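PDB 3VU4: KmHsv2 from Kluyveromyces marxianus, which probably binds phosphoinositides on membranes, as a seven-bladed beta-propeller of the PROPPIN family related to the autophagy protein Atg18. Local coordinates for residues A[58-72]-A[75-89]. Sequence-based numbering, arbitrary orientation.
With SO4 (sulfate ion), chain I.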
loop_
_atom_site.group_PDB
_atom_site.type_symbol
_atom_site.label_atom_id
_atom_site.label_comp_id
_atom_site.label_asym_id
_atom_site.label_seq_id
_atom_site.Cartn_x
_atom_site.Cartn_y
_atom_site.Cartn_z
ATOM N N MET A 58 -21.379 -2.421 -14.020
ATOM C CA MET A 58 -21.249 -0.980 -14.056
ATOM C C MET A 58 -20.165 -0.694 -15.078
ATOM O O MET A 58 -19.163 -1.410 -15.140
ATOM C CB MET A 58 -20.830 -0.467 -12.685
ATOM C CG MET A 58 -20.998 1.012 -12.503
ATOM S SD MET A 58 -20.844 1.394 -10.767
ATOM C CE MET A 58 -22.403 0.728 -10.144
ATOM N N ARG A 59 -20.361 0.345 -15.879
ATOM C CA ARG A 59 -19.389 0.684 -16.907
ATOM C C ARG A 59 -18.689 1.995 -16.602
ATOM O O ARG A 59 -19.141 2.757 -15.749
ATOM C CB ARG A 59 -20.082 0.767 -18.271
ATOM C CG ARG A 59 -20.752 -0.535 -18.718
ATOM C CD ARG A 59 -21.270 -0.436 -20.154
ATOM N NE ARG A 59 -20.217 -0.083 -21.112
ATOM C CZ ARG A 59 -19.186 -0.866 -21.440
ATOM N NH1 ARG A 59 -19.049 -2.070 -20.894
ATOM N NH2 ARG A 59 -18.283 -0.443 -22.320
ATOM N N HIS A 60 -17.577 2.239 -17.293
ATOM C CA HIS A 60 -16.803 3.464 -17.120
ATOM C C HIS A 60 -15.988 3.517 -15.830
ATOM O O HIS A 60 -15.347 4.530 -15.538
ATOM C CB HIS A 60 -17.741 4.674 -17.187
ATOM C CG HIS A 60 -18.514 4.754 -18.465
ATOM N ND1 HIS A 60 -17.972 5.251 -19.630
ATOM C CD2 HIS A 60 -19.750 4.302 -18.786
ATOM C CE1 HIS A 60 -18.837 5.096 -20.616
ATOM N NE2 HIS A 60 -19.923 4.522 -20.130
ATOM N N LEU A 61 -16.010 2.434 -15.056
ATOM C CA LEU A 61 -15.257 2.404 -13.810
ATOM C C LEU A 61 -13.801 2.734 -14.070
ATOM O O LEU A 61 -13.099 2.016 -14.776
ATOM C CB LEU A 61 -15.381 1.046 -13.136
ATOM C CG LEU A 61 -16.760 0.840 -12.516
ATOM C CD1 LEU A 61 -16.792 -0.484 -11.775
ATOM C CD2 LEU A 61 -17.063 1.986 -11.567
ATOM N N SER A 62 -13.369 3.842 -13.485
ATOM C CA SER A 62 -12.019 4.347 -13.640
ATOM C C SER A 62 -11.168 4.148 -12.377
ATOM O O SER A 62 -9.935 4.015 -12.447
ATOM C CB SER A 62 -12.108 5.830 -13.994
ATOM O OG SER A 62 -10.928 6.517 -13.645
ATOM N N LYS A 63 -11.840 4.131 -11.229
ATOM C CA LYS A 63 -11.185 3.975 -9.946
ATOM C C LYS A 63 -12.174 3.345 -8.966
ATOM O O LYS A 63 -13.368 3.646 -8.997
ATOM C CB LYS A 63 -10.720 5.349 -9.460
ATOM C CG LYS A 63 -10.023 5.366 -8.112
ATOM C CD LYS A 63 -9.097 6.550 -8.062
ATOM C CE LYS A 63 -8.020 6.377 -9.118
ATOM N NZ LYS A 63 -7.243 7.611 -9.361
ATOM N N VAL A 64 -11.684 2.473 -8.096
ATOM C CA VAL A 64 -12.569 1.808 -7.159
ATOM C C VAL A 64 -11.914 1.564 -5.784
ATOM O O VAL A 64 -10.747 1.187 -5.692
ATOM C CB VAL A 64 -13.069 0.473 -7.789
ATOM C CG1 VAL A 64 -11.907 -0.508 -7.954
ATOM C CG2 VAL A 64 -14.181 -0.119 -6.956
ATOM N N ARG A 65 -12.681 1.801 -4.721
ATOM C CA ARG A 65 -12.205 1.628 -3.344
ATOM C C ARG A 65 -13.285 0.978 -2.489
ATOM O O ARG A 65 -14.471 1.030 -2.828
ATOM C CB ARG A 65 -11.869 2.986 -2.720
ATOM C CG ARG A 65 -10.789 3.774 -3.428
ATOM C CD ARG A 65 -9.418 3.220 -3.132
ATOM N NE ARG A 65 -8.386 4.032 -3.757
ATOM C CZ ARG A 65 -7.945 3.855 -4.996
ATOM N NH1 ARG A 65 -8.443 2.876 -5.743
ATOM N NH2 ARG A 65 -7.030 4.677 -5.496
ATOM N N MET A 66 -12.885 0.360 -1.384
ATOM C CA MET A 66 -13.871 -0.234 -0.496
ATOM C C MET A 66 -13.588 0.147 0.957
ATOM O O MET A 66 -12.461 0.504 1.309
ATOM C CB MET A 66 -13.932 -1.756 -0.680
ATOM C CG MET A 66 -12.819 -2.564 -0.063
ATOM S SD MET A 66 -12.986 -4.316 -0.542
ATOM C CE MET A 66 -14.272 -4.878 0.599
ATOM N N LEU A 67 -14.624 0.110 1.791
ATOM C CA LEU A 67 -14.476 0.460 3.199
ATOM C C LEU A 67 -14.573 -0.774 4.081
ATOM O O LEU A 67 -15.659 -1.298 4.304
ATOM C CB LEU A 67 -15.549 1.465 3.620
ATOM C CG LEU A 67 -15.521 1.829 5.110
ATOM C CD1 LEU A 67 -14.223 2.562 5.446
ATOM C CD2 LEU A 67 -16.721 2.696 5.445
ATOM N N HIS A 68 -13.430 -1.230 4.578
ATOM C CA HIS A 68 -13.378 -2.405 5.440
ATOM C C HIS A 68 -14.107 -3.577 4.796
ATOM O O HIS A 68 -13.706 -4.054 3.729
ATOM C CB HIS A 68 -13.990 -2.072 6.798
ATOM C CG HIS A 68 -13.289 -0.951 7.497
ATOM N ND1 HIS A 68 -11.939 -0.981 7.765
ATOM C CD2 HIS A 68 -13.737 0.243 7.948
ATOM C CE1 HIS A 68 -11.584 0.148 8.350
ATOM N NE2 HIS A 68 -12.654 0.909 8.473
ATOM N N ARG A 69 -15.168 -4.044 5.442
ATOM C CA ARG A 69 -15.944 -5.148 4.905
ATOM C C ARG A 69 -17.408 -4.754 4.844
ATOM O O ARG A 69 -18.290 -5.610 4.766
ATOM C CB ARG A 69 -15.764 -6.397 5.769
ATOM C CG ARG A 69 -14.501 -7.191 5.454
ATOM C CD ARG A 69 -14.310 -8.345 6.432
ATOM N NE ARG A 69 -13.277 -9.286 6.004
ATOM C CZ ARG A 69 -13.361 -10.048 4.913
ATOM N NH1 ARG A 69 -14.430 -9.984 4.128
ATOM N NH2 ARG A 69 -12.374 -10.884 4.610
ATOM N N THR A 70 -17.654 -3.448 4.867
ATOM C CA THR A 70 -19.006 -2.908 4.823
ATOM C C THR A 70 -19.650 -3.064 3.448
ATOM O O THR A 70 -19.106 -3.719 2.558
ATOM C CB THR A 70 -19.010 -1.424 5.182
ATOM O OG1 THR A 70 -18.519 -0.663 4.071
ATOM C CG2 THR A 70 -18.123 -1.178 6.389
ATOM N N ASN A 71 -20.815 -2.450 3.276
ATOM C CA ASN A 71 -21.534 -2.523 2.014
ATOM C C ASN A 71 -21.232 -1.280 1.191
ATOM O O ASN A 71 -21.872 -1.027 0.176
ATOM C CB ASN A 71 -23.037 -2.610 2.273
ATOM C CG ASN A 71 -23.375 -3.542 3.422
ATOM O OD1 ASN A 71 -22.860 -4.664 3.503
ATOM N ND2 ASN A 71 -24.251 -3.085 4.321
ATOM N N TYR A 72 -20.250 -0.501 1.630
ATOM C CA TYR A 72 -19.903 0.718 0.919
ATOM C C TYR A 72 -18.628 0.631 0.095
ATOM O O TYR A 72 -17.635 0.031 0.505
ATOM C CB TYR A 72 -19.788 1.885 1.897
ATOM C CG TYR A 72 -21.087 2.218 2.585
ATOM C CD1 TYR A 72 -22.191 2.673 1.858
ATOM C CD2 TYR A 72 -21.221 2.075 3.969
ATOM C CE1 TYR A 72 -23.397 2.979 2.494
ATOM C CE2 TYR A 72 -22.421 2.376 4.613
ATOM C CZ TYR A 72 -23.503 2.827 3.872
ATOM O OH TYR A 72 -24.684 3.127 4.513
ATOM N N PHE A 75 -16.239 4.986 -6.102
ATOM C CA PHE A 75 -15.691 4.861 -7.445
ATOM C C PHE A 75 -15.848 6.112 -8.295
ATOM O O PHE A 75 -16.639 7.003 -7.984
ATOM C CB PHE A 75 -16.297 3.649 -8.167
ATOM C CG PHE A 75 -17.798 3.650 -8.231
ATOM C CD1 PHE A 75 -18.481 4.620 -8.957
ATOM C CD2 PHE A 75 -18.532 2.651 -7.591
ATOM C CE1 PHE A 75 -19.872 4.592 -9.049
ATOM C CE2 PHE A 75 -19.927 2.614 -7.677
ATOM C CZ PHE A 75 -20.595 3.583 -8.407
ATOM N N VAL A 76 -15.047 6.177 -9.352
ATOM C CA VAL A 76 -15.070 7.285 -10.292
ATOM C C VAL A 76 -15.406 6.626 -11.618
ATOM O O VAL A 76 -14.933 5.525 -11.900
ATOM C CB VAL A 76 -13.690 7.967 -10.405
ATOM C CG1 VAL A 76 -13.715 9.038 -11.485
ATOM C CG2 VAL A 76 -13.307 8.580 -9.078
ATOM N N THR A 77 -16.228 7.281 -12.427
ATOM C CA THR A 77 -16.614 6.711 -13.711
ATOM C C THR A 77 -16.114 7.567 -14.863
ATOM O O THR A 77 -14.920 7.872 -14.946
ATOM C CB THR A 77 -18.139 6.576 -13.810
ATOM O OG1 THR A 77 -18.733 7.876 -13.728
ATOM C CG2 THR A 77 -18.673 5.705 -12.677
ATOM N N GLY A 78 -17.029 7.946 -15.752
ATOM C CA GLY A 78 -16.656 8.760 -16.891
ATOM C C GLY A 78 -16.154 10.102 -16.415
ATOM O O GLY A 78 -15.033 10.511 -16.732
ATOM N N VAL A 79 -16.992 10.785 -15.643
ATOM C CA VAL A 79 -16.654 12.090 -15.098
ATOM C C VAL A 79 -15.603 11.893 -14.009
ATOM O O VAL A 79 -15.909 11.464 -12.891
ATOM C CB VAL A 79 -17.919 12.785 -14.539
ATOM C CG1 VAL A 79 -18.724 11.805 -13.698
ATOM C CG2 VAL A 79 -17.530 14.017 -13.731
ATOM N N LYS A 80 -14.361 12.213 -14.365
ATOM C CA LYS A 80 -13.202 12.058 -13.496
ATOM C C LYS A 80 -13.225 12.833 -12.186
ATOM O O LYS A 80 -12.563 12.438 -11.224
ATOM C CB LYS A 80 -11.928 12.458 -14.245
ATOM C CG LYS A 80 -11.818 11.965 -15.679
ATOM C CD LYS A 80 -11.270 10.558 -15.785
ATOM C CE LYS A 80 -12.321 9.521 -15.462
ATOM N NZ LYS A 80 -11.909 8.177 -15.957
ATOM N N GLU A 81 -13.959 13.938 -12.136
ATOM C CA GLU A 81 -13.975 14.736 -10.913
ATOM C C GLU A 81 -15.073 14.393 -9.918
ATOM O O GLU A 81 -15.277 15.119 -8.947
ATOM C CB GLU A 81 -14.022 16.234 -11.251
ATOM C CG GLU A 81 -14.545 16.563 -12.633
ATOM C CD GLU A 81 -13.609 16.104 -13.739
ATOM O OE1 GLU A 81 -12.472 16.623 -13.817
ATOM O OE2 GLU A 81 -14.012 15.221 -14.526
ATOM N N VAL A 82 -15.760 13.279 -10.139
ATOM C CA VAL A 82 -16.833 12.875 -9.238
ATOM C C VAL A 82 -16.555 11.542 -8.549
ATOM O O VAL A 82 -16.192 10.563 -9.197
ATOM C CB VAL A 82 -18.173 12.774 -9.995
ATOM C CG1 VAL A 82 -19.264 12.266 -9.070
ATOM C CG2 VAL A 82 -18.539 14.126 -10.549
ATOM N N VAL A 83 -16.728 11.517 -7.232
ATOM C CA VAL A 83 -16.510 10.307 -6.453
ATOM C C VAL A 83 -17.846 9.813 -5.907
ATOM O O VAL A 83 -18.492 10.489 -5.106
ATOM C CB VAL A 83 -15.549 10.564 -5.274
ATOM C CG1 VAL A 83 -15.478 9.336 -4.383
ATOM C CG2 VAL A 83 -14.164 10.925 -5.800
ATOM N N HIS A 84 -18.256 8.630 -6.342
ATOM C CA HIS A 84 -19.522 8.065 -5.909
ATOM C C HIS A 84 -19.386 7.153 -4.705
ATOM O O HIS A 84 -18.608 6.202 -4.732
ATOM C CB HIS A 84 -20.153 7.241 -7.031
ATOM C CG HIS A 84 -20.454 8.015 -8.273
ATOM N ND1 HIS A 84 -21.741 8.235 -8.717
ATOM C CD2 HIS A 84 -19.637 8.569 -9.201
ATOM C CE1 HIS A 84 -21.704 8.886 -9.865
ATOM N NE2 HIS A 84 -20.439 9.100 -10.181
ATOM N N ILE A 85 -20.136 7.439 -3.647
ATOM C CA ILE A 85 -20.133 6.560 -2.488
ATOM C C ILE A 85 -21.330 5.679 -2.822
ATOM O O ILE A 85 -22.447 6.174 -2.928
ATOM C CB ILE A 85 -20.390 7.322 -1.187
ATOM C CG1 ILE A 85 -19.393 8.476 -1.058
ATOM C CG2 ILE A 85 -20.250 6.374 0.001
ATOM C CD1 ILE A 85 -17.946 8.040 -1.030
ATOM N N TRP A 86 -21.092 4.385 -3.010
ATOM C CA TRP A 86 -22.147 3.448 -3.399
ATOM C C TRP A 86 -22.423 2.349 -2.383
ATOM O O TRP A 86 -21.526 1.912 -1.665
ATOM C CB TRP A 86 -21.767 2.851 -4.761
ATOM C CG TRP A 86 -22.565 1.680 -5.252
ATOM C CD1 TRP A 86 -22.440 0.374 -4.862
ATOM C CD2 TRP A 86 -23.524 1.691 -6.316
ATOM N NE1 TRP A 86 -23.256 -0.431 -5.626
ATOM C CE2 TRP A 86 -23.933 0.353 -6.523
ATOM C CE3 TRP A 86 -24.079 2.700 -7.113
ATOM C CZ2 TRP A 86 -24.867 -0.000 -7.505
ATOM C CZ3 TRP A 86 -25.010 2.348 -8.088
ATOM C CH2 TRP A 86 -25.395 1.008 -8.272
ATOM N N ASP A 87 -23.678 1.910 -2.331
ATOM C CA ASP A 87 -24.102 0.863 -1.408
ATOM C C ASP A 87 -24.126 -0.482 -2.131
ATOM O O ASP A 87 -24.790 -0.641 -3.153
ATOM C CB ASP A 87 -25.494 1.186 -0.853
ATOM C CG ASP A 87 -25.851 0.349 0.369
ATOM O OD1 ASP A 87 -25.808 -0.898 0.280
ATOM O OD2 ASP A 87 -26.177 0.942 1.422
ATOM N N ASP A 88 -23.392 -1.445 -1.584
ATOM C CA ASP A 88 -23.291 -2.787 -2.147
ATOM C C ASP A 88 -24.596 -3.554 -2.206
ATOM O O ASP A 88 -25.046 -3.950 -3.279
ATOM C CB ASP A 88 -22.302 -3.623 -1.342
ATOM C CG ASP A 88 -20.950 -3.689 -1.989
ATOM O OD1 ASP A 88 -20.905 -3.836 -3.228
ATOM O OD2 ASP A 88 -19.939 -3.611 -1.263
ATOM N N VAL A 89 -25.180 -3.782 -1.034
ATOM C CA VAL A 89 -26.425 -4.526 -0.906
ATOM C C VAL A 89 -27.651 -3.792 -1.454
ATOM O O VAL A 89 -28.572 -4.427 -1.964
ATOM C CB VAL A 89 -26.655 -4.937 0.578
ATOM C CG1 VAL A 89 -26.337 -3.773 1.501
ATOM C CG2 VAL A 89 -28.083 -5.400 0.779
HETATM S S SO4 I . -11.819 3.740 10.850
HETATM O O1 SO4 I . -13.093 3.737 11.593
HETATM O O2 SO4 I . -10.943 2.677 11.376
HETATM O O3 SO4 I . -12.076 3.486 9.424
HETATM O O4 SO4 I . -11.165 5.051 11.008
#
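Met58 and Leu61 pack on the Phe75 ring, the tight, apolar part of the contact. The sulfur stands over a ring face, SD 3.7 Å from the Phe75 centroid and 31° off the normal, a Met-aromatic contact; Leu61 CD2 lies over the same face, 4.2 Å from that centroid. CE of Met58 reaches the face of the Trp86 six-membered ring, 3.6 Å from its centroid, a CH-pi contact, because chi1 (-165°) turns CG away from the backbone N and the chain bends at chi3. Replacing Phe75 by alanine would probably leave the Met58 sulfur and Leu61 CD2 facing a gap and Met58 freer to turn. A classic beta bulge sets Ser62 and Lys63 opposite the single Val76: Ser62 N donates to Val76 O at 2.8 Å, nearly straight (169°), and Val76 N returns a bond to Lys63 O. The solvent side is looser: exposed His60 brings its CB to 3.6 Å from Gly78 N, while exposed Asn71 touches Val89 CG1 with its amide. The segments hold strands 63-66, 82-87 and both ends of 72-76 in a four-stranded antiparallel propeller blade; strand 92-98 completes it, and Leu61 and Val64 pack against strand 33-37 of the preceding sheet.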